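Local coordinates for uncharacterized protein (Legionella longbeachae NSW150, PDB 4JZA), which probably dephosphorylates phosphoinositides at the 3-position as a Legionella phosphatase acting on phosphatidylinositol 3-phosphate, in keeping with a role in host lipid metabolism, at residues A349-H354 with L399-E404; K371-S376 with M403-N408; P169-L174 with Q391-D396. All coordinates share one frame; numbering follows the deposited sequence.

Contact 1. Residues A349-H354 with L399-E404; sequences ANYAAH and LAKVME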
loop_
_atom_site.group_PDB
_atom_site.type_symbol
_atom_site.label_atom_id
_atom_site.label_comp_id
_atom_site.label_asym_id
_atom_site.label_seq_id
_atom_site.Cartn_x
_atom_site.Cartn_y
_atom_site.Cartn_z
ATOM N N ALA A 349 -3.640 -11.507 1.627
ATOM C CA ALA A 349 -4.064 -10.403 0.812
ATOM C C ALA A 349 -4.365 -10.910 -0.528
ATOM O O ALA A 349 -3.784 -11.909 -0.969
ATOM C CB ALA A 349 -2.988 -9.345 0.717
ATOM N N ASN A 350 -5.276 -10.201 -1.186
ATOM C CA ASN A 350 -5.656 -10.495 -2.547
ATOM C C ASN A 350 -6.004 -11.958 -2.679
ATOM O O ASN A 350 -5.617 -12.590 -3.660
ATOM C CB ASN A 350 -4.523 -10.093 -3.510
ATOM C CG ASN A 350 -4.979 -9.988 -4.961
ATOM O OD1 ASN A 350 -6.188 -9.940 -5.291
ATOM N ND2 ASN A 350 -4.011 -9.949 -5.851
ATOM N N TYR A 351 -6.751 -12.481 -1.695
ATOM C CA TYR A 351 -7.039 -13.897 -1.581
ATOM C C TYR A 351 -8.309 -14.244 -2.318
ATOM O O TYR A 351 -9.349 -13.664 -2.069
ATOM C CB TYR A 351 -7.161 -14.277 -0.120
ATOM C CG TYR A 351 -7.464 -15.755 0.190
ATOM C CD1 TYR A 351 -6.711 -16.799 -0.384
ATOM C CD2 TYR A 351 -8.459 -16.103 1.115
ATOM C CE1 TYR A 351 -6.942 -18.129 -0.058
ATOM C CE2 TYR A 351 -8.694 -17.432 1.447
ATOM C CZ TYR A 351 -7.944 -18.449 0.863
ATOM O OH TYR A 351 -8.235 -19.782 1.181
ATOM N N ALA A 352 -8.231 -15.213 -3.219
ATOM C CA ALA A 352 -9.360 -15.479 -4.110
ATOM C C ALA A 352 -9.215 -16.840 -4.677
ATOM O O ALA A 352 -8.109 -17.431 -4.611
ATOM C CB ALA A 352 -9.415 -14.464 -5.233
ATOM N N ALA A 353 -10.317 -17.327 -5.254
ATOM C CA ALA A 353 -10.292 -18.577 -5.973
ATOM C C ALA A 353 -10.662 -18.350 -7.416
ATOM O O ALA A 353 -11.725 -17.808 -7.699
ATOM C CB ALA A 353 -11.257 -19.556 -5.349
ATOM N N HIS A 354 -9.790 -18.819 -8.313
ATOM C CA HIS A 354 -9.924 -18.629 -9.753
ATOM C C HIS A 354 -10.412 -19.913 -10.338
ATOM O O HIS A 354 -9.853 -20.972 -10.042
ATOM C CB HIS A 354 -8.574 -18.245 -10.446
ATOM C CG HIS A 354 -8.726 -17.989 -11.910
ATOM N ND1 HIS A 354 -8.389 -18.924 -12.861
ATOM C CD2 HIS A 354 -9.269 -16.946 -12.582
ATOM C CE1 HIS A 354 -8.711 -18.468 -14.057
ATOM N NE2 HIS A 354 -9.236 -17.261 -13.920
ATOM N N LEU A 399 -0.079 -19.181 5.615
ATOM C CA LEU A 399 0.004 -20.523 5.065
ATOM C C LEU A 399 -1.225 -21.372 5.463
ATOM O O LEU A 399 -1.807 -22.008 4.612
ATOM C CB LEU A 399 1.288 -21.196 5.513
ATOM C CG LEU A 399 1.478 -22.629 5.066
ATOM C CD1 LEU A 399 1.398 -22.714 3.525
ATOM C CD2 LEU A 399 2.833 -23.112 5.611
ATOM N N ALA A 400 -1.614 -21.368 6.743
ATOM C CA ALA A 400 -2.800 -22.114 7.199
ATOM C C ALA A 400 -4.044 -21.644 6.481
ATOM O O ALA A 400 -4.903 -22.439 6.146
ATOM C CB ALA A 400 -3.003 -21.977 8.710
ATOM N N LYS A 401 -4.178 -20.350 6.242
ATOM C CA LYS A 401 -5.444 -19.887 5.718
ATOM C C LYS A 401 -5.578 -20.299 4.241
ATOM O O LYS A 401 -6.650 -20.604 3.730
ATOM C CB LYS A 401 -5.517 -18.407 5.879
ATOM C CG LYS A 401 -6.832 -17.861 5.438
ATOM C CD LYS A 401 -7.980 -18.501 6.173
ATOM C CE LYS A 401 -9.235 -17.708 5.877
ATOM N NZ LYS A 401 -10.440 -18.293 6.552
ATOM N N VAL A 402 -4.439 -20.364 3.602
ATOM C CA VAL A 402 -4.328 -20.561 2.172
ATOM C C VAL A 402 -4.428 -22.083 1.832
ATOM O O VAL A 402 -4.773 -22.497 0.703
ATOM C CB VAL A 402 -3.028 -19.779 1.717
ATOM C CG1 VAL A 402 -2.073 -20.569 0.871
ATOM C CG2 VAL A 402 -3.391 -18.431 1.105
HETATM N N MSE A 403 -4.183 -22.916 2.836
HETATM C CA MSE A 403 -4.393 -24.346 2.719
HETATM C C MSE A 403 -5.771 -24.739 3.207
HETATM O O MSE A 403 -6.109 -25.927 3.230
HETATM C CB MSE A 403 -3.324 -25.035 3.546
HETATM C CG MSE A 403 -1.932 -24.737 3.013
HETATM SE SE MSE A 403 -1.657 -25.702 1.324
HETATM C CE MSE A 403 -0.748 -24.356 0.240
ATOM N N GLU A 404 -6.617 -23.780 3.563
ATOM C CA GLU A 404 -7.870 -24.146 4.213
ATOM C C GLU A 404 -8.723 -25.101 3.358
ATOM O O GLU A 404 -9.403 -25.900 3.918
ATOM C CB GLU A 404 -8.675 -22.917 4.713
ATOM C CG GLU A 404 -9.444 -22.120 3.643
ATOM C CD GLU A 404 -10.025 -20.785 4.151
ATOM O OE1 GLU A 404 -10.496 -20.742 5.312
ATOM O OE2 GLU A 404 -10.053 -19.773 3.389
HETATM O O HOH W 1 -7.521 -22.737 0.460
#
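Tyr351 reaches from the entry of strand 352-359 to the C-terminal end of helix 388-402 and the residues that follow, where Lys401, Val402 and Glu404 receive it. The pairing illustrates how an alpha/beta fold secures a helix to its sheet: the helix belongs to the beta-alpha-beta unit that leads from strand 365-374 to strand 412-416, and the tyrosine sits just before strand 352-359, the antiparallel neighbour of the first of these strands. Although the backbones stay 8.1 Å apart at Tyr351 CA and Val402 CA, the aromatic ring spans the gap, because its CG stands anti to the backbone N (chi1 -180°) and the phenol is thereby carried out toward the helix.

The contact has an apolar side and a polar end. On the apolar side Val402 CG2 meets one flank of the ring, 3.7 Å from Tyr351 CE1, while Val402 also packs against Tyr547 of strand 545-549. At the polar end Tyr351 OH donates to Glu404 OE2 over 2.9 Å. That oxygen lies near the plane of the ring, at its edge, and receives the phenol on its anti side, with the carboxylate turned by 29° from the ring. The other carboxylate oxygen is engaged as well: Lys401 NZ forms a salt bridge with Glu404 OE1 at 2.7 Å, approaching from the syn side, and the same ammonium group is bonded to the carbonyl oxygen of Tyr170. Held at both oxygens, the carboxylate is restricted in its rotation, and the nearby lysine would be expected to favour its charged form. A water completes the polar end, donating one hydrogen to Tyr351 OH and the other, over 2.8 Å, to Val402 O, a carbonyl that is also bonded to His545 NE2.

Contact 2. Residues K371-S376 with M403-N408; sequences KRYRSS and MEYSKN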
loop_
_atom_site.group_PDB
_atom_site.type_symbol
_atom_site.label_atom_id
_atom_site.label_comp_id
_atom_site.label_asym_id
_atom_site.label_seq_id
_atom_site.Cartn_x
_atom_site.Cartn_y
_atom_site.Cartn_z
ATOM N N LYS A 371 -11.539 -24.962 -8.699
ATOM C CA LYS A 371 -11.041 -23.776 -8.036
ATOM C C LYS A 371 -9.537 -23.832 -7.865
ATOM O O LYS A 371 -9.009 -24.858 -7.451
ATOM C CB LYS A 371 -11.778 -23.542 -6.722
ATOM C CG LYS A 371 -13.149 -22.976 -7.027
ATOM C CD LYS A 371 -14.075 -22.845 -5.845
ATOM C CE LYS A 371 -15.475 -22.539 -6.381
ATOM N NZ LYS A 371 -16.275 -21.709 -5.427
ATOM N N ARG A 372 -8.855 -22.761 -8.310
ATOM C CA ARG A 372 -7.424 -22.599 -8.141
ATOM C C ARG A 372 -7.275 -21.331 -7.305
ATOM O O ARG A 372 -7.807 -20.273 -7.644
ATOM C CB ARG A 372 -6.706 -22.489 -9.486
ATOM C CG ARG A 372 -6.732 -23.799 -10.280
ATOM C CD ARG A 372 -7.325 -23.630 -11.668
ATOM N NE ARG A 372 -6.454 -22.838 -12.501
ATOM C CZ ARG A 372 -6.837 -22.156 -13.573
ATOM N NH1 ARG A 372 -8.092 -22.162 -13.989
ATOM N NH2 ARG A 372 -5.932 -21.464 -14.249
ATOM N N TYR A 373 -6.554 -21.446 -6.201
ATOM C CA TYR A 373 -6.489 -20.392 -5.204
ATOM C C TYR A 373 -5.263 -19.498 -5.327
ATOM O O TYR A 373 -4.171 -19.958 -5.598
ATOM C CB TYR A 373 -6.608 -20.990 -3.801
ATOM C CG TYR A 373 -7.885 -21.772 -3.601
ATOM C CD1 TYR A 373 -7.996 -23.073 -4.051
ATOM C CD2 TYR A 373 -8.978 -21.207 -2.978
ATOM C CE1 TYR A 373 -9.157 -23.788 -3.880
ATOM C CE2 TYR A 373 -10.143 -21.920 -2.805
ATOM C CZ TYR A 373 -10.224 -23.210 -3.262
ATOM O OH TYR A 373 -11.375 -23.931 -3.096
ATOM N N ARG A 374 -5.478 -18.203 -5.153
ATOM C CA ARG A 374 -4.444 -17.202 -5.339
ATOM C C ARG A 374 -4.395 -16.247 -4.162
ATOM O O ARG A 374 -5.402 -15.979 -3.536
ATOM C CB ARG A 374 -4.736 -16.407 -6.605
ATOM C CG ARG A 374 -6.181 -15.963 -6.708
ATOM C CD ARG A 374 -6.481 -15.316 -8.036
ATOM N NE ARG A 374 -5.413 -14.428 -8.452
ATOM C CZ ARG A 374 -5.496 -13.607 -9.485
ATOM N NH1 ARG A 374 -6.598 -13.557 -10.200
ATOM N NH2 ARG A 374 -4.479 -12.838 -9.803
ATOM N N SER A 375 -3.211 -15.743 -3.861
ATOM C CA SER A 375 -3.024 -14.756 -2.813
ATOM C C SER A 375 -1.704 -14.030 -3.016
ATOM O O SER A 375 -0.914 -14.407 -3.855
ATOM C CB SER A 375 -3.081 -15.399 -1.428
ATOM O OG SER A 375 -1.805 -15.831 -1.003
ATOM N N SER A 376 -1.485 -12.974 -2.252
ATOM C CA SER A 376 -0.173 -12.372 -2.135
ATOM C C SER A 376 0.723 -13.338 -1.378
ATOM O O SER A 376 0.252 -14.149 -0.601
ATOM C CB SER A 376 -0.253 -11.049 -1.393
ATOM O OG SER A 376 -0.998 -10.109 -2.125
HETATM N N MSE A 403 -4.183 -22.916 2.836
HETATM C CA MSE A 403 -4.393 -24.346 2.719
HETATM C C MSE A 403 -5.771 -24.739 3.207
HETATM O O MSE A 403 -6.109 -25.927 3.230
HETATM C CB MSE A 403 -3.324 -25.035 3.546
HETATM C CG MSE A 403 -1.932 -24.737 3.013
HETATM SE SE MSE A 403 -1.657 -25.702 1.324
HETATM C CE MSE A 403 -0.748 -24.356 0.240
ATOM N N GLU A 404 -6.617 -23.780 3.563
ATOM C CA GLU A 404 -7.870 -24.146 4.213
ATOM C C GLU A 404 -8.723 -25.101 3.358
ATOM O O GLU A 404 -9.403 -25.900 3.918
ATOM C CB GLU A 404 -8.675 -22.917 4.713
ATOM C CG GLU A 404 -9.444 -22.120 3.643
ATOM C CD GLU A 404 -10.025 -20.785 4.151
ATOM O OE1 GLU A 404 -10.496 -20.742 5.312
ATOM O OE2 GLU A 404 -10.053 -19.773 3.389
ATOM N N TYR A 405 -8.681 -25.040 2.022
ATOM C CA TYR A 405 -9.582 -25.867 1.180
ATOM C C TYR A 405 -8.923 -27.124 0.686
ATOM O O TYR A 405 -9.543 -27.956 0.014
ATOM C CB TYR A 405 -10.155 -25.085 0.026
ATOM C CG TYR A 405 -11.254 -24.167 0.445
ATOM C CD1 TYR A 405 -12.546 -24.641 0.677
ATOM C CD2 TYR A 405 -11.014 -22.786 0.616
ATOM C CE1 TYR A 405 -13.582 -23.777 1.068
ATOM C CE2 TYR A 405 -12.041 -21.908 1.004
ATOM C CZ TYR A 405 -13.322 -22.418 1.224
ATOM O OH TYR A 405 -14.312 -21.573 1.609
ATOM N N SER A 406 -7.677 -27.302 1.070
ATOM C CA SER A 406 -7.051 -28.592 0.933
ATOM C C SER A 406 -7.617 -29.539 1.993
ATOM O O SER A 406 -8.320 -29.098 2.922
ATOM C CB SER A 406 -5.552 -28.454 1.147
ATOM O OG SER A 406 -5.233 -28.149 2.483
ATOM N N LYS A 407 -7.330 -30.836 1.827
ATOM C CA LYS A 407 -7.528 -31.837 2.893
ATOM C C LYS A 407 -6.126 -32.342 3.228
ATOM O O LYS A 407 -5.249 -32.385 2.355
ATOM C CB LYS A 407 -8.461 -32.972 2.477
ATOM C CG LYS A 407 -9.828 -32.567 1.906
ATOM C CD LYS A 407 -9.684 -31.755 0.607
ATOM C CE LYS A 407 -10.764 -32.008 -0.441
ATOM N NZ LYS A 407 -12.001 -31.236 -0.158
ATOM N N ASN A 408 -5.901 -32.682 4.498
ATOM C CA ASN A 408 -4.529 -32.907 5.017
ATOM C C ASN A 408 -3.848 -34.187 4.516
ATOM O O ASN A 408 -2.641 -34.376 4.735
ATOM C CB ASN A 408 -4.519 -32.873 6.548
ATOM C CG ASN A 408 -4.425 -31.466 7.092
ATOM O OD1 ASN A 408 -4.188 -30.516 6.351
ATOM N ND2 ASN A 408 -4.622 -31.322 8.395
#
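The beta turn that follows helix 388-402, on the way to strand 412-416, meets strand 365-374 through a pair of tyrosines. It is a type I turn from Met403 (a selenomethionine) to Ser406, closed by the backbone bond from Ser406 N to Met403 O at 3.0 Å. Ser406 OG donates to the same carbonyl oxygen, arriving in the carbonyl plane on a lone pair, so that two donors of one residue grip Met403 O. Gln459 is a further partner of the serine hydroxyl, tying the turn to the loop that leads into strand 462-465.

Across the contact, Tyr373 from the strand faces Tyr405 from the turn. Both side chains start toward the other segment and cross at about a right angle. The ring planes are almost parallel, 13° apart, but slid along each other, with centroids separated by 5.4 Å and scant overlap. What touches is therefore a limited set of atoms: Tyr373 CE2 lies 3.6 Å from Tyr405 CD2, and the phenol oxygen of Tyr373 is placed beside the root of the other ring, with Tyr373 OH 3.5 Å from Tyr405 CB. The hydroxyl makes no hydrogen bond to Tyr405; the contact is van der Waals packing of one ring's rim and hydroxyl against the CB, CG and CD2 of the other, with little stacking.

The two partners differ in their surroundings. Tyr373 is fixed by backbone bonds to Ser546 and Gly548 of strand 545-549 and rests on Leu167 and Ala353, whereas Tyr405 lies at the surface. The arrangement belongs to a beta-alpha-beta crossover, in which the loop leaving the helix packs back on the strand that preceded it.

Contact 3. Residues P169-L174 with Q391-D396; sequences PYYDQL and QQRHSD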
loop_
_atom_site.group_PDB
_atom_site.type_symbol
_atom_site.label_atom_id
_atom_site.label_comp_id
_atom_site.label_asym_id
_atom_site.label_seq_id
_atom_site.Cartn_x
_atom_site.Cartn_y
_atom_site.Cartn_z
ATOM N N PRO A 169 -10.505 -13.669 4.380
ATOM C CA PRO A 169 -9.172 -14.043 4.805
ATOM C C PRO A 169 -8.992 -14.156 6.304
ATOM O O PRO A 169 -7.919 -14.564 6.749
ATOM C CB PRO A 169 -8.349 -12.900 4.297
ATOM C CG PRO A 169 -9.269 -11.723 4.393
ATOM C CD PRO A 169 -10.589 -12.237 4.035
ATOM N N TYR A 170 -9.999 -13.748 7.083
ATOM C CA TYR A 170 -9.923 -13.837 8.552
ATOM C C TYR A 170 -10.009 -15.271 9.070
ATOM O O TYR A 170 -10.506 -16.142 8.397
ATOM C CB TYR A 170 -10.997 -12.984 9.220
ATOM C CG TYR A 170 -12.370 -13.185 8.664
ATOM C CD1 TYR A 170 -13.128 -14.260 9.031
ATOM C CD2 TYR A 170 -12.915 -12.258 7.794
ATOM C CE1 TYR A 170 -14.412 -14.438 8.519
ATOM C CE2 TYR A 170 -14.172 -12.422 7.270
ATOM C CZ TYR A 170 -14.918 -13.516 7.635
ATOM O OH TYR A 170 -16.163 -13.670 7.106
ATOM N N TYR A 171 -9.497 -15.477 10.273
ATOM C CA TYR A 171 -9.540 -16.735 10.979
ATOM C C TYR A 171 -9.809 -16.409 12.457
ATOM O O TYR A 171 -9.587 -15.270 12.906
ATOM C CB TYR A 171 -8.224 -17.494 10.786
ATOM C CG TYR A 171 -6.984 -16.702 11.070
ATOM C CD1 TYR A 171 -6.471 -15.850 10.120
ATOM C CD2 TYR A 171 -6.307 -16.788 12.303
ATOM C CE1 TYR A 171 -5.332 -15.109 10.360
ATOM C CE2 TYR A 171 -5.149 -16.022 12.540
ATOM C CZ TYR A 171 -4.682 -15.194 11.551
ATOM O OH TYR A 171 -3.570 -14.413 11.696
ATOM N N ASP A 172 -10.311 -17.386 13.201
ATOM C CA ASP A 172 -10.856 -17.142 14.555
ATOM C C ASP A 172 -9.894 -16.415 15.515
ATOM O O ASP A 172 -10.293 -15.456 16.205
ATOM C CB ASP A 172 -11.285 -18.464 15.195
ATOM C CG ASP A 172 -12.547 -19.048 14.564
ATOM O OD1 ASP A 172 -13.202 -18.383 13.722
ATOM O OD2 ASP A 172 -12.869 -20.207 14.923
ATOM N N GLN A 173 -8.637 -16.858 15.556
ATOM C CA GLN A 173 -7.659 -16.207 16.398
ATOM C C GLN A 173 -7.643 -14.699 16.149
ATOM O O GLN A 173 -7.732 -13.899 17.071
ATOM C CB GLN A 173 -6.266 -16.822 16.250
ATOM C CG GLN A 173 -5.341 -16.139 17.224
ATOM C CD GLN A 173 -3.934 -16.707 17.366
ATOM O OE1 GLN A 173 -3.336 -16.514 18.329
ATOM N NE2 GLN A 173 -3.394 -17.275 16.425
ATOM N N LEU A 174 -7.563 -14.305 14.893
ATOM C CA LEU A 174 -7.464 -12.904 14.568
ATOM C C LEU A 174 -8.725 -12.193 14.971
ATOM O O LEU A 174 -8.681 -11.059 15.443
ATOM C CB LEU A 174 -7.219 -12.680 13.071
ATOM C CG LEU A 174 -7.042 -11.184 12.709
ATOM C CD1 LEU A 174 -5.595 -10.778 12.887
ATOM C CD2 LEU A 174 -7.482 -10.883 11.297
ATOM N N GLN A 391 7.016 -12.092 12.242
ATOM C CA GLN A 391 7.244 -12.382 10.856
ATOM C C GLN A 391 6.688 -13.745 10.569
ATOM O O GLN A 391 6.116 -13.990 9.502
ATOM C CB GLN A 391 8.737 -12.311 10.567
ATOM C CG GLN A 391 9.035 -11.399 9.415
ATOM C CD GLN A 391 10.459 -10.947 9.342
ATOM O OE1 GLN A 391 10.962 -10.356 10.284
ATOM N NE2 GLN A 391 11.109 -11.183 8.198
ATOM N N GLN A 392 6.824 -14.623 11.564
ATOM C CA GLN A 392 6.319 -15.994 11.498
ATOM C C GLN A 392 4.818 -16.116 11.783
ATOM O O GLN A 392 4.176 -17.058 11.350
ATOM C CB GLN A 392 7.089 -16.880 12.482
ATOM C CG GLN A 392 8.563 -17.045 12.129
ATOM C CD GLN A 392 9.347 -17.931 13.121
ATOM O OE1 GLN A 392 10.575 -17.925 13.124
ATOM N NE2 GLN A 392 8.638 -18.695 13.955
ATOM N N ARG A 393 4.259 -15.225 12.579
ATOM C CA ARG A 393 2.828 -15.282 12.808
ATOM C C ARG A 393 2.163 -14.999 11.463
ATOM O O ARG A 393 1.197 -15.655 11.133
ATOM C CB ARG A 393 2.390 -14.284 13.883
ATOM C CG ARG A 393 0.914 -13.948 13.925
ATOM C CD ARG A 393 0.089 -15.131 14.309
ATOM N NE ARG A 393 -1.319 -14.813 14.103
ATOM C CZ ARG A 393 -2.057 -14.101 14.933
ATOM N NH1 ARG A 393 -1.536 -13.640 16.062
ATOM N NH2 ARG A 393 -3.335 -13.886 14.660
ATOM N N HIS A 394 2.695 -14.036 10.693
ATOM C CA HIS A 394 2.242 -13.774 9.318
ATOM C C HIS A 394 2.363 -14.987 8.371
ATOM O O HIS A 394 1.376 -15.395 7.732
ATOM C CB HIS A 394 2.989 -12.572 8.728
ATOM C CG HIS A 394 2.526 -11.263 9.259
ATOM N ND1 HIS A 394 1.771 -10.391 8.510
ATOM C CD2 HIS A 394 2.678 -10.682 10.470
ATOM C CE1 HIS A 394 1.501 -9.315 9.232
ATOM N NE2 HIS A 394 2.032 -9.469 10.429
ATOM N N SER A 395 3.560 -15.554 8.259
ATOM C CA SER A 395 3.730 -16.663 7.350
ATOM C C SER A 395 2.934 -17.881 7.792
ATOM O O SER A 395 2.235 -18.504 6.992
ATOM C CB SER A 395 5.208 -16.969 7.128
ATOM O OG SER A 395 5.827 -17.416 8.311
ATOM N N ASP A 396 2.955 -18.197 9.077
ATOM C CA ASP A 396 2.200 -19.377 9.558
ATOM C C ASP A 396 0.713 -19.192 9.320
ATOM O O ASP A 396 0.037 -20.047 8.739
ATOM C CB ASP A 396 2.365 -19.627 11.082
ATOM C CG ASP A 396 3.772 -20.105 11.513
ATOM O OD1 ASP A 396 4.509 -20.770 10.742
ATOM O OD2 ASP A 396 4.111 -19.807 12.683
#
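The backbones of 169-174 and 391-396 keep well apart, with 10.7 Å between Leu174 CA and Arg393 CA at one closest pairing and 12.1 Å between Tyr171 CA and Asp396 CA at the other. The first segment opens helix 172-183, with Tyr171 at its N-cap position; the second is an inner part of helix 388-402. Such a gap has to be filled by long side chains, and Arg393 does most of the filling.

Its chain leaves with CG anti to the backbone N but bends at chi2 (66°), which swings the guanidinium toward the other helix. Two groups meet it in different ways. Tyr171 approaches from the opposite direction and presents its hydroxyl near the guanidinium edge, tilted 17° from its plane: Arg393 NH2 donates to Tyr171 OH at 3.0 Å, while Arg393 NE adds a weak bond to the same oxygen at 3.3 Å. The ring and guanidinium planes are 72° apart. Gln173, by contrast, lies flat over a face, its amide nearly parallel to the guanidinium and NE2 3.7 Å above the plane, over its centre. Leu174 touches the group only obliquely, and Trp309 packs on both Leu174 and Arg393.

Outside partners complete the network. Arg393 NH1 forms a salt bridge with Glu177 one turn further along helix 172-183, Arg393 NE is also bonded to Ser397 OG, and Tyr171 OH is bonded to the carbonyl oxygen of Pro346. This is a polar contact between the N-terminal end of one helix and the flank of another, its arginine stacked by an amide on one face and bonded to a phenol near the edge.

Helix 388-402 unites the three contacts: contact 3 uses its first half, contact 1 its end, and contact 2 the turn just beyond. Contacts 1 and 2 have centres about 5 Å apart, share Met403 and Glu404, and approach neighbouring antiparallel strands, 352-359 and 365-374, of one mixed sheet. Contact 3 lies about 12 Å from contact 1 and 15 Å from contact 2, between centres; its segment 169-174 comes first in the chain. Strand 545-549 of that sheet runs into CVSGKDR, consistent with the Cx5R signature of cysteine phosphatases. Contacts 1 and 2 thus hold the helix end and following turn on this probable catalytic fold, and contact 3 ties the helix's first half to the start of helix 172-183.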